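Catalase (Bacillus pumilus, PDB 4QOL) probably breaks down hydrogen peroxide to water and oxygen at its heme, and also shows peroxidase-like reactivity toward phenolic substrates. Local coordinates at residues A79-E84 / G123-V128; I134-D139 / P144-S149. All coordinates share one frame; numbering follows the deposited sequence.

Overall arrangement
Both interactions lie in the heme-binding catalase part of the chain, and both reach the same heme. Interaction 1 comes first along the chain. Their centres are about 28 Å apart, on opposite sides of the chain's centre, and their nearest atoms stay about 9 Å from each other. Interaction 1 belongs to the antiparallel sheet, where the loop between strands 60-69 and 88-96 meets strand 123-130. That strand leads on to the loop and helix 143-150 of interaction 2. Val128 from the first and Phe135 from the second both contribute to the heme pocket. One run of chain thus passes from the sheet, along the heme, to a helix at a subunit interface.

Interaction 1: residues A79-E84 / G123-V128; sequences AAFLSE and GNYDLV. With HEM (protoporphyrin IX containing Fe), chain E.
Ala80 O accepts from three donors: Ser83 OG, Ser83 N and Lys87 NZ. The Ser83 OG to Ala80 O bond is 2.9 Å long and lies in the carbonyl plane. These bonds tighten a short turn between strands 60-69 and 88-96 of the antiparallel catalase beta-barrel. The turn carries Phe81 to Tyr125 on strand 123-130. The two rings meet obliquely, with planes at 38° and centroids 5.5 Å apart. With CG between the backbone N and the carbonyl carbon (chi1 83°), the Phe81 ring reaches the strand with CE1 and CZ foremost. Phe81 CZ comes 3.6 Å from Tyr125 CD2. The next residue backs the ring, with Leu82 CG 3.6 Å above the plane of the Phe81 ring, over its centre. Phe118 on the neighbouring strand 113-120 meets both rings, so the contact is part of a buried aromatic cluster. Were Phe81 an alanine, the Tyr125 ring would probably lose this neighbour, a gap would open beside Leu82 and the hold of the turn on the strand would weaken. The same strand runs on to the heme, where Val128 CG1 lies 3.8 Å from HEM C2D.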
ATOM      1  N   ALA A  79      37.041  -5.203   9.363  1.00 18.11           N
ATOM      2  CA  ALA A  79      36.100  -4.121   9.042  1.00 21.49           C
ATOM      3  C   ALA A  79      36.867  -2.882   8.594  1.00 21.40           C
ATOM      4  O   ALA A  79      37.711  -2.324   9.319  1.00 20.62           O
ATOM      5  CB  ALA A  79      35.225  -3.824  10.235  1.00 22.03           C
ATOM      6  N   ALA A  80      36.530  -2.416   7.397  1.00 20.69           N
ATOM      7  CA  ALA A  80      37.245  -1.295   6.807  1.00 19.72           C
ATOM      8  C   ALA A  80      37.162  -0.029   7.668  1.00 20.12           C
ATOM      9  O   ALA A  80      38.186   0.660   7.855  1.00 19.14           O
ATOM     10  CB  ALA A  80      36.729  -1.025   5.395  1.00 21.32           C
ATOM     11  N   PHE A  81      35.969   0.295   8.194  1.00 17.32           N
ATOM     12  CA  PHE A  81      35.833   1.531   8.952  1.00 18.77           C
ATOM     13  C   PHE A  81      36.627   1.545  10.260  1.00 18.99           C
ATOM     14  O   PHE A  81      36.822   2.620  10.849  1.00 20.37           O
ATOM     15  CB  PHE A  81      34.336   1.946   9.187  1.00 18.02           C
ATOM     16  CG  PHE A  81      33.670   1.260  10.360  1.00 18.78           C
ATOM     17  CD1 PHE A  81      33.202  -0.042  10.261  1.00 17.97           C
ATOM     18  CD2 PHE A  81      33.481   1.939  11.553  1.00 19.88           C
ATOM     19  CE1 PHE A  81      32.567  -0.642  11.320  1.00 19.73           C
ATOM     20  CE2 PHE A  81      32.795   1.363  12.608  1.00 20.34           C
ATOM     21  CZ  PHE A  81      32.376   0.048  12.496  1.00 20.78           C
ATOM     22  N   LEU A  82      37.096   0.385  10.713  1.00 20.31           N
ATOM     23  CA  LEU A  82      37.904   0.303  11.966  1.00 19.41           C
ATOM     24  C   LEU A  82      39.392   0.097  11.739  1.00 20.57           C
ATOM     25  O   LEU A  82      40.134  -0.222  12.675  1.00 20.33           O
ATOM     26  CB  LEU A  82      37.349  -0.802  12.871  1.00 20.95           C
ATOM     27  CG  LEU A  82      35.871  -0.637  13.319  1.00 20.72           C
ATOM     28  CD1 LEU A  82      35.394  -1.831  14.141  1.00 22.61           C
ATOM     29  CD2 LEU A  82      35.751   0.637  14.135  1.00 23.03           C
ATOM     30  N   SER A  83      39.848   0.294  10.522  1.00 21.42           N
ATOM     31  CA  SER A  83      41.162  -0.305  10.097  1.00 22.29           C
ATOM     32  C   SER A  83      42.355   0.526  10.491  1.00 23.59           C
ATOM     33  O   SER A  83      43.516   0.048  10.441  1.00 27.30           O
ATOM     34  CB  SER A  83      41.229  -0.542   8.604  1.00 21.65           C
ATOM     35  OG  SER A  83      41.080   0.672   7.847  1.00 23.33           O
ATOM     36  N   GLU A  84      42.133   1.781  10.792  1.00 23.70           N
ATOM     37  CA  GLU A  84      43.276   2.572  11.155  1.00 26.39           C
ATOM     38  C   GLU A  84      42.938   3.761  12.004  1.00 23.91           C
ATOM     39  O   GLU A  84      41.842   4.382  11.899  1.00 24.87           O
ATOM     40  CB  GLU A  84      44.100   2.970   9.937  1.00 31.54           C
ATOM     41  CG  GLU A  84      43.434   3.512   8.699  1.00 39.15           C
ATOM     42  CD  GLU A  84      44.470   4.231   7.741  1.00 50.47           C
ATOM     43  OE1 GLU A  84      45.729   3.990   7.875  1.00 57.73           O
ATOM     44  OE2 GLU A  84      44.078   5.040   6.826  1.00 55.32           O
ATOM     45  N   GLY A 123      30.116  -0.526   2.501  1.00 18.27           N
ATOM     46  CA  GLY A 123      28.672  -0.628   2.708  1.00 18.68           C
ATOM     47  C   GLY A 123      28.236  -0.037   4.039  1.00 16.43           C
ATOM     48  O   GLY A 123      29.051   0.337   4.914  1.00 16.15           O
ATOM     49  N   ASN A 124      26.924   0.123   4.186  1.00 15.35           N
ATOM     50  CA  ASN A 124      26.387   0.600   5.405  1.00 14.71           C
ATOM     51  C   ASN A 124      26.446  -0.488   6.463  1.00 15.07           C
ATOM     52  O   ASN A 124      25.983  -1.601   6.253  1.00 14.87           O
ATOM     53  CB  ASN A 124      24.944   1.162   5.195  1.00 15.52           C
ATOM     54  CG  ASN A 124      24.946   2.520   4.546  1.00 15.90           C
ATOM     55  OD1 ASN A 124      25.963   3.095   4.261  1.00 15.38           O
ATOM     56  ND2 ASN A 124      23.734   3.074   4.323  1.00 16.49           N
ATOM     57  N   TYR A 125      26.961  -0.120   7.629  1.00 15.42           N
ATOM     58  CA  TYR A 125      26.904  -0.944   8.839  1.00 16.71           C
ATOM     59  C   TYR A 125      25.968  -0.357   9.888  1.00 15.03           C
ATOM     60  O   TYR A 125      26.176   0.756  10.372  1.00 16.71           O
ATOM     61  CB  TYR A 125      28.301  -1.049   9.455  1.00 16.07           C
ATOM     62  CG  TYR A 125      28.367  -1.767  10.767  1.00 16.04           C
ATOM     63  CD1 TYR A 125      27.835  -3.011  10.919  1.00 16.30           C
ATOM     64  CD2 TYR A 125      29.008  -1.202  11.886  1.00 16.49           C
ATOM     65  CE1 TYR A 125      27.901  -3.705  12.119  1.00 16.98           C
ATOM     66  CE2 TYR A 125      29.134  -1.896  13.063  1.00 15.89           C
ATOM     67  CZ  TYR A 125      28.528  -3.123  13.201  1.00 17.22           C
ATOM     68  OH  TYR A 125      28.581  -3.809  14.410  1.00 18.07           O
ATOM     69  N   ASP A 126      24.950  -1.113  10.277  1.00 14.58           N
ATOM     70  CA  ASP A 126      23.986  -0.657  11.291  1.00 13.67           C
ATOM     71  C   ASP A 126      24.229  -1.384  12.589  1.00 14.11           C
ATOM     72  O   ASP A 126      24.217  -2.606  12.629  1.00 17.52           O
ATOM     73  CB  ASP A 126      22.507  -0.932  10.884  1.00 14.68           C
ATOM     74  CG  ASP A 126      21.946  -0.036   9.747  1.00 13.18           C
ATOM     75  OD1 ASP A 126      22.472   1.100   9.533  1.00 14.66           O
ATOM     76  OD2 ASP A 126      21.029  -0.518   9.067  1.00 12.72           O
ATOM     77  N   LEU A 127      24.493  -0.648  13.654  1.00 15.32           N
ATOM     78  CA  LEU A 127      24.574  -1.218  15.013  1.00 14.40           C
ATOM     79  C   LEU A 127      23.348  -0.718  15.758  1.00 12.78           C
ATOM     80  O   LEU A 127      23.291   0.429  16.187  1.00 13.36           O
ATOM     81  CB  LEU A 127      25.843  -0.824  15.752  1.00 15.88           C
ATOM     82  CG  LEU A 127      26.032  -1.356  17.193  1.00 16.25           C
ATOM     83  CD1 LEU A 127      26.018  -2.884  17.213  1.00 16.75           C
ATOM     84  CD2 LEU A 127      27.338  -0.847  17.745  1.00 16.73           C
ATOM     85  N   VAL A 128      22.373  -1.598  15.829  1.00 12.54           N
ATOM     86  CA  VAL A 128      21.019  -1.242  16.287  1.00 12.73           C
ATOM     87  C   VAL A 128      20.947  -1.608  17.772  1.00 14.22           C
ATOM     88  O   VAL A 128      20.502  -2.709  18.167  1.00 15.02           O
ATOM     89  CB  VAL A 128      19.885  -1.906  15.435  1.00 12.55           C
ATOM     90  CG1 VAL A 128      18.521  -1.362  15.879  1.00 13.17           C
ATOM     91  CG2 VAL A 128      20.140  -1.710  13.942  1.00 13.46           C
TER
HETATM   92  CHA HEM E 501      12.990  -1.011  16.020  0.50 11.44           C
HETATM   93  CHB HEM E 501      11.905  -5.737  15.863  0.50 11.38           C
HETATM   94  CHC HEM E 501      14.989  -6.487  19.701  0.50 11.70           C
HETATM   95  CHD HEM E 501      16.482  -1.900  19.239  0.50 11.68           C
HETATM   96  C1A HEM E 501      12.409  -2.223  15.680  0.50 11.90           C
HETATM   97  C2A HEM E 501      11.403  -2.411  14.678  0.50 12.00           C
HETATM   98  C3A HEM E 501      11.104  -3.738  14.635  0.50 11.81           C
HETATM   99  C4A HEM E 501      11.918  -4.368  15.594  0.50 11.64           C
HETATM  100  CMA HEM E 501      10.199  -4.532  13.739  0.50 11.00           C
HETATM  101  CAA HEM E 501      10.851  -1.317  13.821  0.50 11.68           C
HETATM  102  CBA HEM E 501      11.986  -0.931  12.849  0.50 12.41           C
HETATM  103  CGA HEM E 501      11.530   0.020  11.807  0.50 12.77           C
HETATM  104  O1A HEM E 501      12.399   0.600  11.125  0.50 14.19           O
HETATM  105  O2A HEM E 501      10.315   0.161  11.539  0.50 12.33           O
HETATM  106  C1B HEM E 501      12.661  -6.300  16.929  0.50 11.68           C
HETATM  107  C2B HEM E 501      12.600  -7.694  17.246  0.50 11.46           C
HETATM  108  C3B HEM E 501      13.429  -7.920  18.314  0.50 11.30           C
HETATM  109  C4B HEM E 501      14.071  -6.638  18.640  0.50 11.40           C
HETATM  110  CMB HEM E 501      11.762  -8.703  16.504  0.50 11.98           C
HETATM  111  CAB HEM E 501      13.748  -9.174  18.998  0.50 11.38           C
HETATM  112  CBB HEM E 501      13.431 -10.333  18.414  0.50 12.26           C
HETATM  113  C1C HEM E 501      15.672  -5.287  19.900  0.50 11.92           C
HETATM  114  C2C HEM E 501      16.836  -5.186  20.627  0.50 12.05           C
HETATM  115  C3C HEM E 501      17.240  -3.891  20.517  0.50 11.67           C
HETATM  116  C4C HEM E 501      16.363  -3.201  19.648  0.50 12.01           C
HETATM  117  CMC HEM E 501      17.428  -6.307  21.455  0.50 11.80           C
HETATM  118  CAC HEM E 501      18.460  -3.357  21.022  0.50 12.51           C
HETATM  119  CBC HEM E 501      19.470  -4.194  21.184  0.50 12.74           C
HETATM  120  C1D HEM E 501      15.609  -1.324  18.304  0.50 11.43           C
HETATM  121  C2D HEM E 501      15.704   0.092  17.950  0.50 11.05           C
HETATM  122  C3D HEM E 501      14.728   0.372  17.081  0.50 10.61           C
HETATM  123  C4D HEM E 501      14.036  -0.899  16.893  0.50 11.46           C
HETATM  124  CMD HEM E 501      16.737   1.011  18.533  0.50 10.93           C
HETATM  125  CAD HEM E 501      14.425   1.690  16.413  0.50 10.40           C
HETATM  126  CBD HEM E 501      15.409   1.807  15.227  0.50 10.48           C
HETATM  127  CGD HEM E 501      15.095   3.142  14.619  0.50 10.87           C
HETATM  128  O1D HEM E 501      15.607   4.126  15.142  0.50 10.55           O
HETATM  129  O2D HEM E 501      14.341   3.257  13.616  0.50 10.68           O
HETATM  130  NA  HEM E 501      12.753  -3.460  16.233  0.50 12.83           N
HETATM  131  NB  HEM E 501      13.542  -5.747  17.784  0.50 11.60           N
HETATM  132  NC  HEM E 501      15.425  -4.102  19.244  0.50 12.34           N
HETATM  133  ND  HEM E 501      14.601  -1.895  17.653  0.50 11.80           N
HETATM  134 FE   HEM E 501      14.096  -3.745  17.721  0.50 14.59          FE

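Interaction 2: residues I134-D139 / P144-S149; sequences IFFIRD and PDMVHS. With HEM (protoporphyrin IX containing Fe), chain E.
The wall of the heme pocket is built here in layers, with Phe135 against the porphyrin and Met146 of helix 143-150 behind it. HEM CMC lies over one face of the Phe135 ring, offset toward the rim, and is 3.5 Å from Phe135 CD1. Phe136 CD1 covers the opposite face, 3.9 Å above the Phe135 plane and over its centre. The ring is therefore sandwiched between the heme methyl and the Phe136 ring.

Met146 makes Met-aromatic contacts with both rings. Met146 SD is 3.5 Å from Phe136 CD1, and the two side chains cross at about a right angle. Met146 SD is also 3.8 Å from Phe135 CE2, and it approaches both rings obliquely. Met146 CG lies anti to its backbone N (chi1 -174°), and the chain then bends at chi3 (94°). This bend brings Met146 CE to both rings, 3.8 Å from Phe136 CD1 and 3.9 Å from Phe135 CE2. Ile137 CG1 adds a looser apolar contact to Met146 SD at 4.1 Å.

The helix also faces other subunits. Asp145 forms a salt bridge with Lys42 of another subunit, and His148 NE2 is hydrogen-bonded to Glu49 of that same subunit. The contact thus joins a subunit interface to an aromatic wall of the buried heme pocket of a tetrameric catalase.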
ATOM      1  N   ILE A 134      21.268  -5.717  28.101  1.00 16.90           N
ATOM      2  CA  ILE A 134      20.625  -7.022  27.994  1.00 17.61           C
ATOM      3  C   ILE A 134      19.209  -6.881  27.521  1.00 17.15           C
ATOM      4  O   ILE A 134      18.732  -5.787  27.280  1.00 16.39           O
ATOM      5  CB  ILE A 134      20.647  -7.776  29.319  1.00 19.24           C
ATOM      6  CG1 ILE A 134      20.058  -6.914  30.420  1.00 21.13           C
ATOM      7  CG2 ILE A 134      22.063  -8.128  29.708  1.00 22.97           C
ATOM      8  CD1 ILE A 134      19.787  -7.684  31.637  1.00 24.44           C
ATOM      9  N   PHE A 135      18.512  -7.999  27.364  1.00 16.50           N
ATOM     10  CA  PHE A 135      17.134  -7.972  26.970  1.00 16.39           C
ATOM     11  C   PHE A 135      16.255  -8.863  27.844  1.00 15.30           C
ATOM     12  O   PHE A 135      16.746  -9.670  28.621  1.00 14.14           O
ATOM     13  CB  PHE A 135      16.983  -8.366  25.478  1.00 15.41           C
ATOM     14  CG  PHE A 135      15.901  -7.664  24.789  1.00 14.93           C
ATOM     15  CD1 PHE A 135      15.929  -6.303  24.667  1.00 15.79           C
ATOM     16  CD2 PHE A 135      14.828  -8.351  24.244  1.00 15.14           C
ATOM     17  CE1 PHE A 135      14.896  -5.600  24.075  1.00 14.68           C
ATOM     18  CE2 PHE A 135      13.798  -7.683  23.603  1.00 14.90           C
ATOM     19  CZ  PHE A 135      13.856  -6.311  23.463  1.00 15.24           C
ATOM     20  N   PHE A 136      14.948  -8.738  27.641  1.00 14.55           N
ATOM     21  CA  PHE A 136      13.936  -9.455  28.449  1.00 16.16           C
ATOM     22  C   PHE A 136      13.823 -10.947  28.088  1.00 15.50           C
ATOM     23  O   PHE A 136      13.447 -11.762  28.895  1.00 15.25           O
ATOM     24  CB  PHE A 136      12.522  -8.901  28.173  1.00 15.55           C
ATOM     25  CG  PHE A 136      12.355  -7.428  28.371  1.00 18.43           C
ATOM     26  CD1 PHE A 136      12.577  -6.545  27.308  1.00 17.80           C
ATOM     27  CD2 PHE A 136      11.883  -6.945  29.572  1.00 17.25           C
ATOM     28  CE1 PHE A 136      12.364  -5.210  27.446  1.00 18.58           C
ATOM     29  CE2 PHE A 136      11.676  -5.585  29.724  1.00 19.13           C
ATOM     30  CZ  PHE A 136      11.910  -4.727  28.643  1.00 18.37           C
ATOM     31  N   ILE A 137      14.189 -11.278  26.850  1.00 14.94           N
ATOM     32  CA  ILE A 137      13.934 -12.577  26.235  1.00 14.53           C
ATOM     33  C   ILE A 137      15.169 -12.957  25.429  1.00 14.41           C
ATOM     34  O   ILE A 137      16.015 -12.129  25.209  1.00 15.19           O
ATOM     35  CB  ILE A 137      12.701 -12.580  25.311  1.00 14.59           C
ATOM     36  CG1 ILE A 137      12.767 -11.487  24.236  1.00 13.90           C
ATOM     37  CG2 ILE A 137      11.406 -12.472  26.124  1.00 13.76           C
ATOM     38  CD1 ILE A 137      11.751 -11.656  23.127  1.00 14.24           C
ATOM     39  N   ARG A 138      15.264 -14.236  25.057  1.00 16.70           N
ATOM     40  CA  ARG A 138      16.446 -14.740  24.341  1.00 15.32           C
ATOM     41  C   ARG A 138      16.110 -15.439  23.016  1.00 15.95           C
ATOM     42  O   ARG A 138      17.005 -16.059  22.427  1.00 17.40           O
ATOM     43  CB  ARG A 138      17.251 -15.688  25.264  1.00 16.11           C
ATOM     44  CG  ARG A 138      16.445 -16.909  25.666  1.00 17.13           C
ATOM     45  CD  ARG A 138      17.280 -18.024  26.323  1.00 17.61           C
ATOM     46  NE  ARG A 138      17.869 -17.591  27.538  1.00 18.65           N
ATOM     47  CZ  ARG A 138      17.542 -18.005  28.768  1.00 19.90           C
ATOM     48  NH1 ARG A 138      16.408 -18.691  28.993  1.00 21.20           N
ATOM     49  NH2 ARG A 138      18.299 -17.597  29.770  1.00 17.87           N
ATOM     50  N   ASP A 139      14.835 -15.405  22.579  1.00 15.55           N
ATOM     51  CA  ASP A 139      14.437 -16.041  21.353  1.00 15.62           C
ATOM     52  C   ASP A 139      13.433 -15.139  20.682  1.00 14.96           C
ATOM     53  O   ASP A 139      12.442 -14.756  21.270  1.00 13.26           O
ATOM     54  CB  ASP A 139      13.835 -17.461  21.622  1.00 17.07           C
ATOM     55  CG  ASP A 139      13.658 -18.277  20.341  1.00 18.09           C
ATOM     56  OD1 ASP A 139      13.075 -17.724  19.380  1.00 18.25           O
ATOM     57  OD2 ASP A 139      14.166 -19.430  20.245  1.00 16.03           O
ATOM     58  N   PRO A 144       6.808 -10.919  19.581  1.00 12.91           N
ATOM     59  CA  PRO A 144       5.472 -10.317  19.457  1.00 12.20           C
ATOM     60  C   PRO A 144       4.645 -10.478  20.763  1.00 12.17           C
ATOM     61  O   PRO A 144       3.873  -9.625  21.129  1.00 14.30           O
ATOM     62  CB  PRO A 144       4.831 -11.140  18.332  1.00 11.20           C
ATOM     63  CG  PRO A 144       6.068 -11.539  17.453  1.00 12.02           C
ATOM     64  CD  PRO A 144       7.082 -11.848  18.467  1.00 12.52           C
ATOM     65  N   ASP A 145       4.876 -11.593  21.460  1.00 12.35           N
ATOM     66  CA  ASP A 145       4.218 -11.838  22.723  1.00 11.30           C
ATOM     67  C   ASP A 145       4.686 -10.800  23.786  1.00 11.75           C
ATOM     68  O   ASP A 145       3.822 -10.196  24.507  1.00 12.42           O
ATOM     69  CB  ASP A 145       4.544 -13.242  23.262  1.00 12.23           C
ATOM     70  CG  ASP A 145       4.000 -14.350  22.361  1.00 12.36           C
ATOM     71  OD1 ASP A 145       2.777 -14.333  22.113  1.00 13.27           O
ATOM     72  OD2 ASP A 145       4.887 -15.115  21.846  1.00 12.87           O
ATOM     73  N   MET A 146       6.005 -10.626  23.904  1.00 12.50           N
ATOM     74  CA  MET A 146       6.564  -9.641  24.826  1.00 13.58           C
ATOM     75  C   MET A 146       5.992  -8.249  24.556  1.00 14.29           C
ATOM     76  O   MET A 146       5.452  -7.575  25.468  1.00 13.23           O
ATOM     77  CB  MET A 146       8.062  -9.641  24.748  1.00 16.60           C
ATOM     78  CG  MET A 146       8.721  -8.763  25.780  1.00 18.64           C
ATOM     79  SD  MET A 146      10.403  -8.322  25.241  1.00 20.81           S
ATOM     80  CE  MET A 146      10.100  -6.775  24.450  1.00 22.87           C
ATOM     81  N   VAL A 147       6.102  -7.845  23.307  1.00 12.48           N
ATOM     82  CA  VAL A 147       5.603  -6.550  22.889  1.00 13.45           C
ATOM     83  C   VAL A 147       4.083  -6.372  23.183  1.00 13.09           C
ATOM     84  O   VAL A 147       3.654  -5.350  23.713  1.00 14.68           O
ATOM     85  CB  VAL A 147       5.941  -6.252  21.469  1.00 13.91           C
ATOM     86  CG1 VAL A 147       5.295  -4.954  21.026  1.00 14.21           C
ATOM     87  CG2 VAL A 147       7.464  -6.114  21.348  1.00 14.20           C
ATOM     88  N   HIS A 148       3.292  -7.365  22.777  1.00 13.06           N
ATOM     89  CA  HIS A 148       1.859  -7.268  22.998  1.00 12.58           C
ATOM     90  C   HIS A 148       1.531  -7.155  24.505  1.00 12.93           C
ATOM     91  O   HIS A 148       0.538  -6.456  24.852  1.00 13.58           O
ATOM     92  CB  HIS A 148       1.158  -8.478  22.422  1.00 13.08           C
ATOM     93  CG  HIS A 148       1.055  -8.511  20.921  1.00 12.12           C
ATOM     94  ND1 HIS A 148       0.392  -9.503  20.265  1.00 12.48           N
ATOM     95  CD2 HIS A 148       1.558  -7.693  19.960  1.00 11.25           C
ATOM     96  CE1 HIS A 148       0.409  -9.255  18.960  1.00 11.58           C
ATOM     97  NE2 HIS A 148       1.101  -8.164  18.765  1.00 10.55           N
ATOM     98  N   SER A 149       2.318  -7.820  25.374  1.00 12.83           N
ATOM     99  CA  SER A 149       2.045  -7.712  26.845  1.00 12.48           C
ATOM    100  C   SER A 149       2.351  -6.334  27.384  1.00 13.08           C
ATOM    101  O   SER A 149       1.660  -5.850  28.263  1.00 15.60           O
ATOM    102  CB  SER A 149       2.818  -8.805  27.609  1.00 12.81           C
ATOM    103  OG  SER A 149       4.151  -8.418  27.845  1.00 14.01           O
TER
HETATM  104  CHA HEM E 501      12.990  -1.011  16.020  0.50 11.44           C
HETATM  105  CHB HEM E 501      11.905  -5.737  15.863  0.50 11.38           C
HETATM  106  CHC HEM E 501      14.989  -6.487  19.701  0.50 11.70           C
HETATM  107  CHD HEM E 501      16.482  -1.900  19.239  0.50 11.68           C
HETATM  108  C1A HEM E 501      12.409  -2.223  15.680  0.50 11.90           C
HETATM  109  C2A HEM E 501      11.403  -2.411  14.678  0.50 12.00           C
HETATM  110  C3A HEM E 501      11.104  -3.738  14.635  0.50 11.81           C
HETATM  111  C4A HEM E 501      11.918  -4.368  15.594  0.50 11.64           C
HETATM  112  CMA HEM E 501      10.199  -4.532  13.739  0.50 11.00           C
HETATM  113  CAA HEM E 501      10.851  -1.317  13.821  0.50 11.68           C
HETATM  114  CBA HEM E 501      11.986  -0.931  12.849  0.50 12.41           C
HETATM  115  CGA HEM E 501      11.530   0.020  11.807  0.50 12.77           C
HETATM  116  O1A HEM E 501      12.399   0.600  11.125  0.50 14.19           O
HETATM  117  O2A HEM E 501      10.315   0.161  11.539  0.50 12.33           O
HETATM  118  C1B HEM E 501      12.661  -6.300  16.929  0.50 11.68           C
HETATM  119  C2B HEM E 501      12.600  -7.694  17.246  0.50 11.46           C
HETATM  120  C3B HEM E 501      13.429  -7.920  18.314  0.50 11.30           C
HETATM  121  C4B HEM E 501      14.071  -6.638  18.640  0.50 11.40           C
HETATM  122  CMB HEM E 501      11.762  -8.703  16.504  0.50 11.98           C
HETATM  123  CAB HEM E 501      13.748  -9.174  18.998  0.50 11.38           C
HETATM  124  CBB HEM E 501      13.431 -10.333  18.414  0.50 12.26           C
HETATM  125  C1C HEM E 501      15.672  -5.287  19.900  0.50 11.92           C
HETATM  126  C2C HEM E 501      16.836  -5.186  20.627  0.50 12.05           C
HETATM  127  C3C HEM E 501      17.240  -3.891  20.517  0.50 11.67           C
HETATM  128  C4C HEM E 501      16.363  -3.201  19.648  0.50 12.01           C
HETATM  129  CMC HEM E 501      17.428  -6.307  21.455  0.50 11.80           C
HETATM  130  CAC HEM E 501      18.460  -3.357  21.022  0.50 12.51           C
HETATM  131  CBC HEM E 501      19.470  -4.194  21.184  0.50 12.74           C
HETATM  132  C1D HEM E 501      15.609  -1.324  18.304  0.50 11.43           C
HETATM  133  C2D HEM E 501      15.704   0.092  17.950  0.50 11.05           C
HETATM  134  C3D HEM E 501      14.728   0.372  17.081  0.50 10.61           C
HETATM  135  C4D HEM E 501      14.036  -0.899  16.893  0.50 11.46           C
HETATM  136  CMD HEM E 501      16.737   1.011  18.533  0.50 10.93           C
HETATM  137  CAD HEM E 501      14.425   1.690  16.413  0.50 10.40           C
HETATM  138  CBD HEM E 501      15.409   1.807  15.227  0.50 10.48           C
HETATM  139  CGD HEM E 501      15.095   3.142  14.619  0.50 10.87           C
HETATM  140  O1D HEM E 501      15.607   4.126  15.142  0.50 10.55           O
HETATM  141  O2D HEM E 501      14.341   3.257  13.616  0.50 10.68           O
HETATM  142  NA  HEM E 501      12.753  -3.460  16.233  0.50 12.83           N
HETATM  143  NB  HEM E 501      13.542  -5.747  17.784  0.50 11.60           N
HETATM  144  NC  HEM E 501      15.425  -4.102  19.244  0.50 12.34           N
HETATM  145  ND  HEM E 501      14.601  -1.895  17.653  0.50 11.80           N
HETATM  146 FE   HEM E 501      14.096  -3.745  17.721  0.50 14.59          FE